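PDB 2JHP: core protein VP4 from Bluetongue virus, which forms part of the inner capsid and acts as an RNA-capping enzyme, with separate pockets that bind S-adenosyl-L-homocysteine and guanine. Local coordinates for residues A[192-197]-A[219-224]; A[196-201]-A[225-230]; A[477-482]-A[506-511]. One frame throughout, in Å; residues are numbered along the deposited sequence.

Contact 1 of 3, residues A[192-197]-A[219-224]; sequences EVHYIG and LWHVYD. With SAH (S-adenosyl-L-homocysteine), chain C.
In H194 (chi1 -65°) and in Y223 (chi1 -51°) CG stands anti to the carbonyl carbon, and the two rings meet rim to rim: H194 ND1 and Y223 OH share a 2.6 Å hydrogen bond lying near both ring planes. On its other side the imidazole gives H194 NE2 to E192 OE1 (2.6 Å), on the anti side of the carboxylate. Bonds at both nitrogens fix the ring's rotation. H221 CB lies over one face of this imidazole, while the H221 ring, nearly parallel but slid aside, turns ND1 to H238. Five backbone hydrogen bonds, from V193 N to G197 N, join strands 192-196 and 219-223 in parallel. These are the two successive strands of a beta-alpha-beta unit in a Rossmann-like sheet of order 3-2-1-4-5-7-6, as in class I methyltransferases. The sheet's other face carries V193 CG1, packed 3.7 Å from W220 CZ3. At the C-terminal ends S-adenosyl-L-homocysteine is held: its N donates to G197 O (2.8 Å) and weakly to Y195 OH, and the D224 carboxylate takes both ribose hydroxyls, O2' on OD1 at 2.7 Å and O3' on OD2 at 3.1 Å.

Contact 2 of 3, residues A[196-201]-A[225-230]; sequences IGCGDL and PIAPEC. With SAH (S-adenosyl-L-homocysteine), chain C.
P228 lays its ring against the backbone of D200, P228 CG coming to 3.4 Å from D200 O, the closest approach of a contact that has no hydrogen bond between its two loops. The packed side lies inward of this. L201 has CG anti to the carbonyl carbon (chi1 -72°), and its branch CD1 rests 4.1 Å from C230 CB while CG faces P228 CD. Beside it C198 SG touches A227 CB at 4.0 Å and also lies against V222 of the neighbouring strand and D224 just after it. Both L201 and C198 are buried. Residues 197-201 form the glycine-rich turn after strand 192-196, in a sheet like that of class I methyltransferases, with the G-x-G sequence G197-C198-G199 familiar from cofactor-binding loops of this fold. C198 to L201 make a type II' beta turn; G199 takes its positive phi there and, having no side chain, leaves room for the carboxylate of S-adenosyl-L-homocysteine, while its N is held by D224 OD2. C198 O lies 3.3 Å from the ligand CA and accepts a weak hydrogen bond from the ligand N. L201 is the N-cap residue of helix 202-210, and D200 OD1 bonds to R202 N. Outward the fit slackens: D200, I226 and P228 are exposed, and A227 is poorly ordered. I226 only grazes the other loop and also reaches the ligand, I226 CD1 standing 3.8 Å from O3', and P225 CD borders the adenine at 3.9 Å from N3.

Contact 3 of 3, residues A[477-482]-A[506-511]; sequences LMWRYP and PIPDPP
P506 O accepts the one hydrogen bond between these segments, from R480 NH2. At 2.5 Å, with an N-H...O angle of 117°, the bond is very short and strongly bent, and it is doubtful in detail. The oxygen lies at the edge of the guanidinium, near its plane, and P508 CA approaches the same flat group, also near its plane, 4.1 Å from R480 NH1. The P506 ring adds CD at 4.0 Å from R480 NH2. R480 reaches this place with CG anti to the backbone N (chi1 179°), and its chain then bends at chi2 and chi3. On the way R480 CG passes 3.4 Å above one face of the Y481 ring, offset toward the rim. The carboxylate of E505, outside both segments, bonds to Y481 OH and forms a long, weak ion pair with R480 NE, which would partly balance the arginine charge.

The apolar half of the contact is W479 with P508, whose side chains cross at about a right angle. The indole touches through CZ3 and CH2, W479 CZ3 lying 4.0 Å from P508 CG and W479 CH2 the same distance from P508 CB. The indole nitrogen is occupied elsewhere, W479 NE1 donating to S593 O.

This is structural packing between the last turn of helix 470-480, which follows edge strand 466-469, and the proline-rich loop leaving the adjacent antiparallel strand 499-503. From helix 568-576 W570 packs on both W479 and P508, while F569 and K573 meet I507; on another side L477 and Y481 lean on helix 114-128.

In the fold
Following the chain from the N terminus, the first segment met is strand 192-196; contact 1 starts on it and contact 2 at its end and the following loop, sharing I196 and G197. The chain then runs through helices 202-210 and 212-216 and returns at 219-224, where contact 1 closes the loop; 225-230 follows directly and closes contact 2. The two loops overlap rather than nest, and they touch through D224 and G199 and through V222 and C198. Contact 3 comes later in series, closing a loop of 23 residues. It lies beside a second seven-stranded sheet of the same order, joining the end of helix 470-480 to the loop after strand 499-503, its centre about 49 Å from that of contact 1.

Contact 1 of 3, residues A[192-197]-A[219-224]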
loop_
_atom_site.group_PDB
_atom_site.type_symbol
_atom_site.label_atom_id
_atom_site.label_comp_id
_atom_site.label_asym_id
_atom_site.label_seq_id
_atom_site.Cartn_x
_atom_site.Cartn_y
_atom_site.Cartn_z
ATOM N N GLU A 192 22.914 -13.793 -3.995
ATOM C CA GLU A 192 23.720 -14.591 -4.902
ATOM C C GLU A 192 22.896 -15.750 -5.435
ATOM O O GLU A 192 22.320 -16.517 -4.664
ATOM C CB GLU A 192 24.966 -15.091 -4.173
ATOM C CG GLU A 192 25.964 -15.877 -5.003
ATOM C CD GLU A 192 27.103 -16.418 -4.143
ATOM O OE1 GLU A 192 27.297 -17.655 -4.101
ATOM O OE2 GLU A 192 27.794 -15.605 -3.487
ATOM N N VAL A 193 22.839 -15.859 -6.759
ATOM C CA VAL A 193 22.113 -16.926 -7.427
ATOM C C VAL A 193 23.034 -17.783 -8.273
ATOM O O VAL A 193 23.761 -17.283 -9.129
ATOM C CB VAL A 193 20.983 -16.382 -8.344
ATOM C CG1 VAL A 193 20.379 -17.517 -9.192
ATOM C CG2 VAL A 193 19.916 -15.684 -7.521
ATOM N N HIS A 194 22.974 -19.083 -8.028
ATOM C CA HIS A 194 23.613 -20.067 -8.873
ATOM C C HIS A 194 22.552 -20.672 -9.799
ATOM O O HIS A 194 21.621 -21.349 -9.345
ATOM C CB HIS A 194 24.289 -21.133 -8.010
ATOM C CG HIS A 194 25.421 -20.606 -7.187
ATOM N ND1 HIS A 194 26.741 -20.840 -7.499
ATOM C CD2 HIS A 194 25.429 -19.833 -6.075
ATOM C CE1 HIS A 194 27.516 -20.241 -6.611
ATOM N NE2 HIS A 194 26.744 -19.625 -5.733
ATOM N N TYR A 195 22.692 -20.394 -11.094
ATOM C CA TYR A 195 21.684 -20.740 -12.096
ATOM C C TYR A 195 22.249 -21.788 -13.047
ATOM O O TYR A 195 22.984 -21.468 -13.980
ATOM C CB TYR A 195 21.264 -19.474 -12.864
ATOM C CG TYR A 195 20.046 -19.573 -13.774
ATOM C CD1 TYR A 195 19.432 -20.790 -14.055
ATOM C CD2 TYR A 195 19.533 -18.429 -14.382
ATOM C CE1 TYR A 195 18.320 -20.859 -14.896
ATOM C CE2 TYR A 195 18.429 -18.486 -15.231
ATOM C CZ TYR A 195 17.827 -19.701 -15.483
ATOM O OH TYR A 195 16.730 -19.762 -16.317
ATOM N N ILE A 196 21.895 -23.041 -12.780
ATOM C CA ILE A 196 22.358 -24.188 -13.552
ATOM C C ILE A 196 21.365 -24.457 -14.673
ATOM O O ILE A 196 20.160 -24.570 -14.426
ATOM C CB ILE A 196 22.445 -25.505 -12.693
ATOM C CG1 ILE A 196 22.665 -25.239 -11.183
ATOM C CG2 ILE A 196 23.442 -26.480 -13.310
ATOM C CD1 ILE A 196 24.053 -24.827 -10.778
ATOM N N GLY A 197 21.877 -24.591 -15.892
ATOM C CA GLY A 197 21.034 -24.793 -17.062
ATOM C C GLY A 197 20.480 -23.468 -17.543
ATOM O O GLY A 197 19.317 -23.380 -17.947
ATOM N N LEU A 219 24.328 -11.314 -7.369
ATOM C CA LEU A 219 25.473 -11.922 -8.032
ATOM C C LEU A 219 25.064 -13.246 -8.696
ATOM O O LEU A 219 24.632 -14.189 -8.030
ATOM C CB LEU A 219 26.657 -12.104 -7.076
ATOM C CG LEU A 219 27.915 -12.721 -7.701
ATOM C CD1 LEU A 219 28.400 -11.901 -8.899
ATOM C CD2 LEU A 219 29.037 -12.909 -6.668
ATOM N N TRP A 220 25.209 -13.290 -10.016
ATOM C CA TRP A 220 24.705 -14.383 -10.835
ATOM C C TRP A 220 25.808 -15.336 -11.288
ATOM O O TRP A 220 26.600 -14.994 -12.159
ATOM C CB TRP A 220 24.033 -13.802 -12.077
ATOM C CG TRP A 220 22.863 -12.942 -11.793
ATOM C CD1 TRP A 220 22.852 -11.583 -11.647
ATOM C CD2 TRP A 220 21.516 -13.379 -11.626
ATOM N NE1 TRP A 220 21.572 -11.147 -11.396
ATOM C CE2 TRP A 220 20.731 -12.232 -11.375
ATOM C CE3 TRP A 220 20.895 -14.631 -11.649
ATOM C CZ2 TRP A 220 19.355 -12.298 -11.155
ATOM C CZ3 TRP A 220 19.513 -14.699 -11.431
ATOM C CH2 TRP A 220 18.763 -13.530 -11.192
ATOM N N HIS A 221 25.862 -16.523 -10.698
ATOM C CA HIS A 221 26.740 -17.579 -11.196
ATOM C C HIS A 221 25.920 -18.446 -12.131
ATOM O O HIS A 221 25.000 -19.134 -11.698
ATOM C CB HIS A 221 27.293 -18.418 -10.048
ATOM C CG HIS A 221 28.443 -17.785 -9.330
ATOM N ND1 HIS A 221 29.707 -17.709 -9.873
ATOM C CD2 HIS A 221 28.525 -17.221 -8.101
ATOM C CE1 HIS A 221 30.517 -17.114 -9.015
ATOM N NE2 HIS A 221 29.825 -16.808 -7.932
ATOM N N VAL A 222 26.233 -18.396 -13.417
ATOM C CA VAL A 222 25.416 -19.080 -14.421
ATOM C C VAL A 222 26.184 -20.226 -15.083
ATOM O O VAL A 222 27.309 -20.038 -15.550
ATOM C CB VAL A 222 24.825 -18.096 -15.481
ATOM C CG1 VAL A 222 23.949 -17.037 -14.805
ATOM C CG2 VAL A 222 25.916 -17.438 -16.299
ATOM N N TYR A 223 25.573 -21.409 -15.108
ATOM C CA TYR A 223 26.254 -22.631 -15.540
ATOM C C TYR A 223 25.576 -23.255 -16.755
ATOM O O TYR A 223 24.380 -23.560 -16.715
ATOM C CB TYR A 223 26.276 -23.671 -14.418
ATOM C CG TYR A 223 26.789 -23.212 -13.069
ATOM C CD1 TYR A 223 25.996 -22.428 -12.225
ATOM C CD2 TYR A 223 28.046 -23.610 -12.609
ATOM C CE1 TYR A 223 26.455 -22.029 -10.971
ATOM C CE2 TYR A 223 28.515 -23.219 -11.353
ATOM C CZ TYR A 223 27.712 -22.430 -10.542
ATOM O OH TYR A 223 28.165 -22.042 -9.308
ATOM N N ASP A 224 26.348 -23.442 -17.825
ATOM C CA ASP A 224 25.885 -24.141 -19.035
ATOM C C ASP A 224 27.009 -24.247 -20.055
ATOM O O ASP A 224 27.605 -23.241 -20.430
ATOM C CB ASP A 224 24.683 -23.428 -19.672
ATOM C CG ASP A 224 23.900 -24.323 -20.598
ATOM O OD1 ASP A 224 24.477 -24.879 -21.550
ATOM O OD2 ASP A 224 22.688 -24.464 -20.373
HETATM N N SAH C . 17.220 -21.700 -18.713
HETATM C CA SAH C . 17.194 -21.742 -20.210
HETATM C CB SAH C . 16.396 -22.934 -20.746
HETATM C CG SAH C . 16.973 -24.289 -20.349
HETATM S SD SAH C . 17.665 -25.150 -21.776
HETATM C C SAH C . 16.656 -20.430 -20.771
HETATM O O SAH C . 15.908 -19.712 -20.104
HETATM O OXT SAH C . 16.971 -20.055 -21.900
HETATM C "C5'" SAH C . 18.438 -26.445 -20.788
HETATM C "C4'" SAH C . 19.944 -26.258 -20.807
HETATM O "O4'" SAH C . 20.557 -27.067 -19.837
HETATM C "C3'" SAH C . 20.581 -26.642 -22.130
HETATM O "O3'" SAH C . 20.940 -25.454 -22.787
HETATM C "C2'" SAH C . 21.802 -27.471 -21.762
HETATM O "O2'" SAH C . 22.974 -26.939 -22.333
HETATM C "C1'" SAH C . 21.881 -27.306 -20.260
HETATM N N9 SAH C . 22.416 -28.444 -19.498
HETATM C C8 SAH C . 22.228 -29.785 -19.706
HETATM N N7 SAH C . 22.883 -30.458 -18.731
HETATM C C5 SAH C . 23.470 -29.568 -17.902
HETATM C C6 SAH C . 24.250 -29.706 -16.758
HETATM N N6 SAH C . 24.543 -30.914 -16.288
HETATM N N1 SAH C . 24.724 -28.576 -16.114
HETATM C C2 SAH C . 24.423 -27.323 -16.599
HETATM N N3 SAH C . 23.644 -27.196 -17.733
HETATM C C4 SAH C . 23.179 -28.298 -18.373
#

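Contact 2 of 3, residues A[196-201]-A[225-230]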
loop_
_atom_site.group_PDB
_atom_site.type_symbol
_atom_site.label_atom_id
_atom_site.label_comp_id
_atom_site.label_asym_id
_atom_site.label_seq_id
_atom_site.Cartn_x
_atom_site.Cartn_y
_atom_site.Cartn_z
ATOM N N ILE A 196 21.895 -23.041 -12.780
ATOM C CA ILE A 196 22.358 -24.188 -13.552
ATOM C C ILE A 196 21.365 -24.457 -14.673
ATOM O O ILE A 196 20.160 -24.570 -14.426
ATOM C CB ILE A 196 22.445 -25.505 -12.693
ATOM C CG1 ILE A 196 22.665 -25.239 -11.183
ATOM C CG2 ILE A 196 23.442 -26.480 -13.310
ATOM C CD1 ILE A 196 24.053 -24.827 -10.778
ATOM N N GLY A 197 21.877 -24.591 -15.892
ATOM C CA GLY A 197 21.034 -24.793 -17.062
ATOM C C GLY A 197 20.480 -23.468 -17.543
ATOM O O GLY A 197 19.317 -23.380 -17.947
ATOM N N CYS A 198 21.323 -22.438 -17.506
ATOM C CA CYS A 198 20.913 -21.071 -17.839
ATOM C C CYS A 198 20.566 -20.850 -19.319
ATOM O O CYS A 198 19.888 -19.874 -19.664
ATOM C CB CYS A 198 21.972 -20.060 -17.370
ATOM S SG CYS A 198 23.635 -20.279 -18.082
ATOM N N GLY A 199 21.035 -21.740 -20.186
ATOM C CA GLY A 199 20.775 -21.618 -21.617
ATOM C C GLY A 199 21.580 -20.513 -22.281
ATOM O O GLY A 199 22.757 -20.323 -21.966
ATOM N N ASP A 200 20.940 -19.783 -23.195
ATOM C CA ASP A 200 21.605 -18.735 -23.978
ATOM C C ASP A 200 21.595 -17.355 -23.304
ATOM O O ASP A 200 22.103 -16.380 -23.857
ATOM C CB ASP A 200 20.995 -18.649 -25.384
ATOM C CG ASP A 200 19.543 -18.165 -25.378
ATOM O OD1 ASP A 200 18.901 -18.104 -24.303
ATOM O OD2 ASP A 200 19.043 -17.843 -26.475
ATOM N N LEU A 201 20.997 -17.287 -22.118
ATOM C CA LEU A 201 21.003 -16.084 -21.272
ATOM C C LEU A 201 20.015 -14.981 -21.684
ATOM O O LEU A 201 19.912 -13.952 -21.004
ATOM C CB LEU A 201 22.435 -15.540 -21.058
ATOM C CG LEU A 201 23.384 -16.359 -20.144
ATOM C CD1 LEU A 201 24.722 -15.632 -19.991
ATOM C CD2 LEU A 201 22.799 -16.662 -18.758
ATOM N N PRO A 225 27.301 -25.469 -20.512
ATOM C CA PRO A 225 28.222 -25.718 -21.642
ATOM C C PRO A 225 28.060 -24.786 -22.868
ATOM O O PRO A 225 29.061 -24.450 -23.509
ATOM C CB PRO A 225 27.900 -27.162 -22.034
ATOM C CG PRO A 225 27.551 -27.799 -20.752
ATOM C CD PRO A 225 26.784 -26.733 -19.949
ATOM N N ILE A 226 26.830 -24.382 -23.188
ATOM C CA ILE A 226 26.577 -23.504 -24.344
ATOM C C ILE A 226 26.292 -22.034 -23.980
ATOM O O ILE A 226 25.784 -21.268 -24.808
ATOM C CB ILE A 226 25.450 -24.058 -25.275
ATOM C CG1 ILE A 226 24.080 -24.037 -24.575
ATOM C CG2 ILE A 226 25.816 -25.445 -25.793
ATOM C CD1 ILE A 226 22.897 -23.693 -25.499
ATOM N N ALA A 227 26.629 -21.639 -22.753
ATOM C CA ALA A 227 26.443 -20.254 -22.315
ATOM C C ALA A 227 27.404 -19.301 -23.025
ATOM O O ALA A 227 28.608 -19.547 -23.052
ATOM C CB ALA A 227 26.597 -20.141 -20.806
ATOM N N PRO A 228 26.871 -18.211 -23.605
ATOM C CA PRO A 228 27.690 -17.213 -24.293
ATOM C C PRO A 228 28.429 -16.288 -23.317
ATOM O O PRO A 228 28.241 -16.404 -22.104
ATOM C CB PRO A 228 26.654 -16.425 -25.097
ATOM C CG PRO A 228 25.431 -16.493 -24.268
ATOM C CD PRO A 228 25.439 -17.863 -23.654
ATOM N N GLU A 229 29.266 -15.389 -23.842
ATOM C CA GLU A 229 29.922 -14.367 -23.021
ATOM C C GLU A 229 28.890 -13.421 -22.417
ATOM O O GLU A 229 27.838 -13.173 -23.011
ATOM C CB GLU A 229 30.939 -13.564 -23.842
ATOM C CG GLU A 229 32.391 -14.043 -23.738
ATOM C CD GLU A 229 33.328 -13.292 -24.668
ATOM O OE1 GLU A 229 34.372 -13.862 -25.061
ATOM O OE2 GLU A 229 33.022 -12.129 -25.013
ATOM N N CYS A 230 29.190 -12.911 -21.228
ATOM C CA CYS A 230 28.354 -11.890 -20.605
ATOM C C CYS A 230 29.202 -10.795 -19.957
ATOM O O CYS A 230 29.812 -10.990 -18.892
ATOM C CB CYS A 230 27.374 -12.500 -19.602
ATOM S SG CYS A 230 26.093 -11.345 -19.058
HETATM N N SAH C . 17.220 -21.700 -18.713
HETATM C CA SAH C . 17.194 -21.742 -20.210
HETATM C CB SAH C . 16.396 -22.934 -20.746
HETATM C CG SAH C . 16.973 -24.289 -20.349
HETATM S SD SAH C . 17.665 -25.150 -21.776
HETATM C C SAH C . 16.656 -20.430 -20.771
HETATM O O SAH C . 15.908 -19.712 -20.104
HETATM O OXT SAH C . 16.971 -20.055 -21.900
HETATM C "C5'" SAH C . 18.438 -26.445 -20.788
HETATM C "C4'" SAH C . 19.944 -26.258 -20.807
HETATM O "O4'" SAH C . 20.557 -27.067 -19.837
HETATM C "C3'" SAH C . 20.581 -26.642 -22.130
HETATM O "O3'" SAH C . 20.940 -25.454 -22.787
HETATM C "C2'" SAH C . 21.802 -27.471 -21.762
HETATM O "O2'" SAH C . 22.974 -26.939 -22.333
HETATM C "C1'" SAH C . 21.881 -27.306 -20.260
HETATM N N9 SAH C . 22.416 -28.444 -19.498
HETATM C C8 SAH C . 22.228 -29.785 -19.706
HETATM N N7 SAH C . 22.883 -30.458 -18.731
HETATM C C5 SAH C . 23.470 -29.568 -17.902
HETATM C C6 SAH C . 24.250 -29.706 -16.758
HETATM N N6 SAH C . 24.543 -30.914 -16.288
HETATM N N1 SAH C . 24.724 -28.576 -16.114
HETATM C C2 SAH C . 24.423 -27.323 -16.599
HETATM N N3 SAH C . 23.644 -27.196 -17.733
HETATM C C4 SAH C . 23.179 -28.298 -18.373
#

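Contact 3 of 3, residues A[477-482]-A[506-511]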
loop_
_atom_site.group_PDB
_atom_site.type_symbol
_atom_site.label_atom_id
_atom_site.label_comp_id
_atom_site.label_asym_id
_atom_site.label_seq_id
_atom_site.Cartn_x
_atom_site.Cartn_y
_atom_site.Cartn_z
ATOM N N LEU A 477 2.274 15.644 6.630
ATOM C CA LEU A 477 3.556 15.144 6.136
ATOM C C LEU A 477 4.150 16.053 5.087
ATOM O O LEU A 477 5.359 16.169 5.010
ATOM C CB LEU A 477 3.436 13.702 5.597
ATOM C CG LEU A 477 3.077 12.630 6.629
ATOM C CD1 LEU A 477 2.511 11.366 5.991
ATOM C CD2 LEU A 477 4.288 12.332 7.495
ATOM N N MET A 478 3.317 16.692 4.277
ATOM C CA MET A 478 3.819 17.735 3.394
ATOM C C MET A 478 4.608 18.775 4.227
ATOM O O MET A 478 5.700 19.216 3.850
ATOM C CB MET A 478 2.698 18.416 2.618
ATOM C CG MET A 478 2.278 17.647 1.393
ATOM S SD MET A 478 1.047 18.527 0.417
ATOM C CE MET A 478 0.583 17.261 -0.756
ATOM N N TRP A 479 4.044 19.108 5.385
ATOM C CA TRP A 479 4.498 20.202 6.230
ATOM C C TRP A 479 5.727 19.854 7.069
ATOM O O TRP A 479 6.630 20.668 7.197
ATOM C CB TRP A 479 3.322 20.616 7.114
ATOM C CG TRP A 479 3.566 21.678 8.115
ATOM C CD1 TRP A 479 4.242 22.835 7.935
ATOM C CD2 TRP A 479 3.070 21.700 9.454
ATOM N NE1 TRP A 479 4.229 23.578 9.094
ATOM C CE2 TRP A 479 3.512 22.900 10.043
ATOM C CE3 TRP A 479 2.305 20.809 10.223
ATOM C CZ2 TRP A 479 3.218 23.238 11.367
ATOM C CZ3 TRP A 479 2.010 21.142 11.538
ATOM C CH2 TRP A 479 2.472 22.341 12.098
ATOM N N ARG A 480 5.741 18.640 7.622
ATOM C CA ARG A 480 6.800 18.161 8.509
ATOM C C ARG A 480 7.945 17.459 7.756
ATOM O O ARG A 480 9.113 17.584 8.138
ATOM C CB ARG A 480 6.204 17.237 9.586
ATOM C CG ARG A 480 7.210 16.628 10.575
ATOM C CD ARG A 480 7.231 17.344 11.907
ATOM N NE ARG A 480 6.308 16.755 12.880
ATOM C CZ ARG A 480 5.872 17.378 13.977
ATOM N NH1 ARG A 480 6.260 18.626 14.252
ATOM N NH2 ARG A 480 5.041 16.757 14.801
ATOM N N TYR A 481 7.616 16.728 6.694
ATOM C CA TYR A 481 8.628 16.009 5.921
ATOM C C TYR A 481 8.560 16.325 4.427
ATOM O O TYR A 481 8.155 15.479 3.634
ATOM C CB TYR A 481 8.509 14.504 6.147
ATOM C CG TYR A 481 8.651 14.072 7.585
ATOM C CD1 TYR A 481 7.531 13.783 8.355
ATOM C CD2 TYR A 481 9.910 13.941 8.174
ATOM C CE1 TYR A 481 7.648 13.373 9.676
ATOM C CE2 TYR A 481 10.047 13.535 9.507
ATOM C CZ TYR A 481 8.905 13.252 10.253
ATOM O OH TYR A 481 9.029 12.851 11.566
ATOM N N PRO A 482 8.974 17.547 4.042
ATOM C CA PRO A 482 8.917 18.084 2.680
ATOM C C PRO A 482 9.537 17.262 1.541
ATOM O O PRO A 482 9.147 17.456 0.394
ATOM C CB PRO A 482 9.640 19.421 2.817
ATOM C CG PRO A 482 9.377 19.813 4.210
ATOM C CD PRO A 482 9.522 18.549 4.973
ATOM N N PRO A 506 5.087 13.635 17.353
ATOM C CA PRO A 506 4.749 14.463 18.516
ATOM C C PRO A 506 3.904 15.658 18.108
ATOM O O PRO A 506 4.037 16.153 16.991
ATOM C CB PRO A 506 6.130 14.925 19.065
ATOM C CG PRO A 506 7.049 14.869 17.905
ATOM C CD PRO A 506 6.521 13.713 17.014
ATOM N N ILE A 507 3.037 16.099 19.015
ATOM C CA ILE A 507 2.280 17.335 18.844
ATOM C C ILE A 507 3.242 18.450 18.447
ATOM O O ILE A 507 4.297 18.590 19.059
ATOM C CB ILE A 507 1.550 17.723 20.148
ATOM C CG1 ILE A 507 0.571 16.621 20.576
ATOM C CG2 ILE A 507 0.828 19.044 19.979
ATOM C CD1 ILE A 507 0.071 16.736 22.014
ATOM N N PRO A 508 2.902 19.232 17.406
ATOM C CA PRO A 508 3.779 20.340 17.012
ATOM C C PRO A 508 3.953 21.379 18.115
ATOM O O PRO A 508 3.131 21.477 19.026
ATOM C CB PRO A 508 3.042 20.970 15.832
ATOM C CG PRO A 508 2.156 19.893 15.316
ATOM C CD PRO A 508 1.721 19.141 16.530
ATOM N N ASP A 509 5.030 22.149 18.020
ATOM C CA ASP A 509 5.409 23.042 19.074
ATOM C C ASP A 509 6.114 24.277 18.515
ATOM O O ASP A 509 7.263 24.193 18.053
ATOM C CB ASP A 509 6.331 22.301 20.050
ATOM C CG ASP A 509 7.038 23.235 20.999
ATOM O OD1 ASP A 509 8.285 23.266 20.983
ATOM O OD2 ASP A 509 6.343 23.959 21.738
ATOM N N PRO A 510 5.470 25.458 18.614
ATOM C CA PRO A 510 4.118 25.784 19.090
ATOM C C PRO A 510 2.999 25.013 18.437
ATOM O O PRO A 510 3.054 24.769 17.234
ATOM C CB PRO A 510 3.987 27.300 18.805
ATOM C CG PRO A 510 5.169 27.666 17.978
ATOM C CD PRO A 510 6.241 26.685 18.326
ATOM N N PRO A 511 1.993 24.608 19.236
ATOM C CA PRO A 511 0.811 23.888 18.760
ATOM C C PRO A 511 -0.053 24.754 17.840
ATOM O O PRO A 511 -1.145 25.181 18.220
ATOM C CB PRO A 511 0.068 23.531 20.055
ATOM C CG PRO A 511 0.569 24.490 21.071
ATOM C CD PRO A 511 1.966 24.821 20.697
#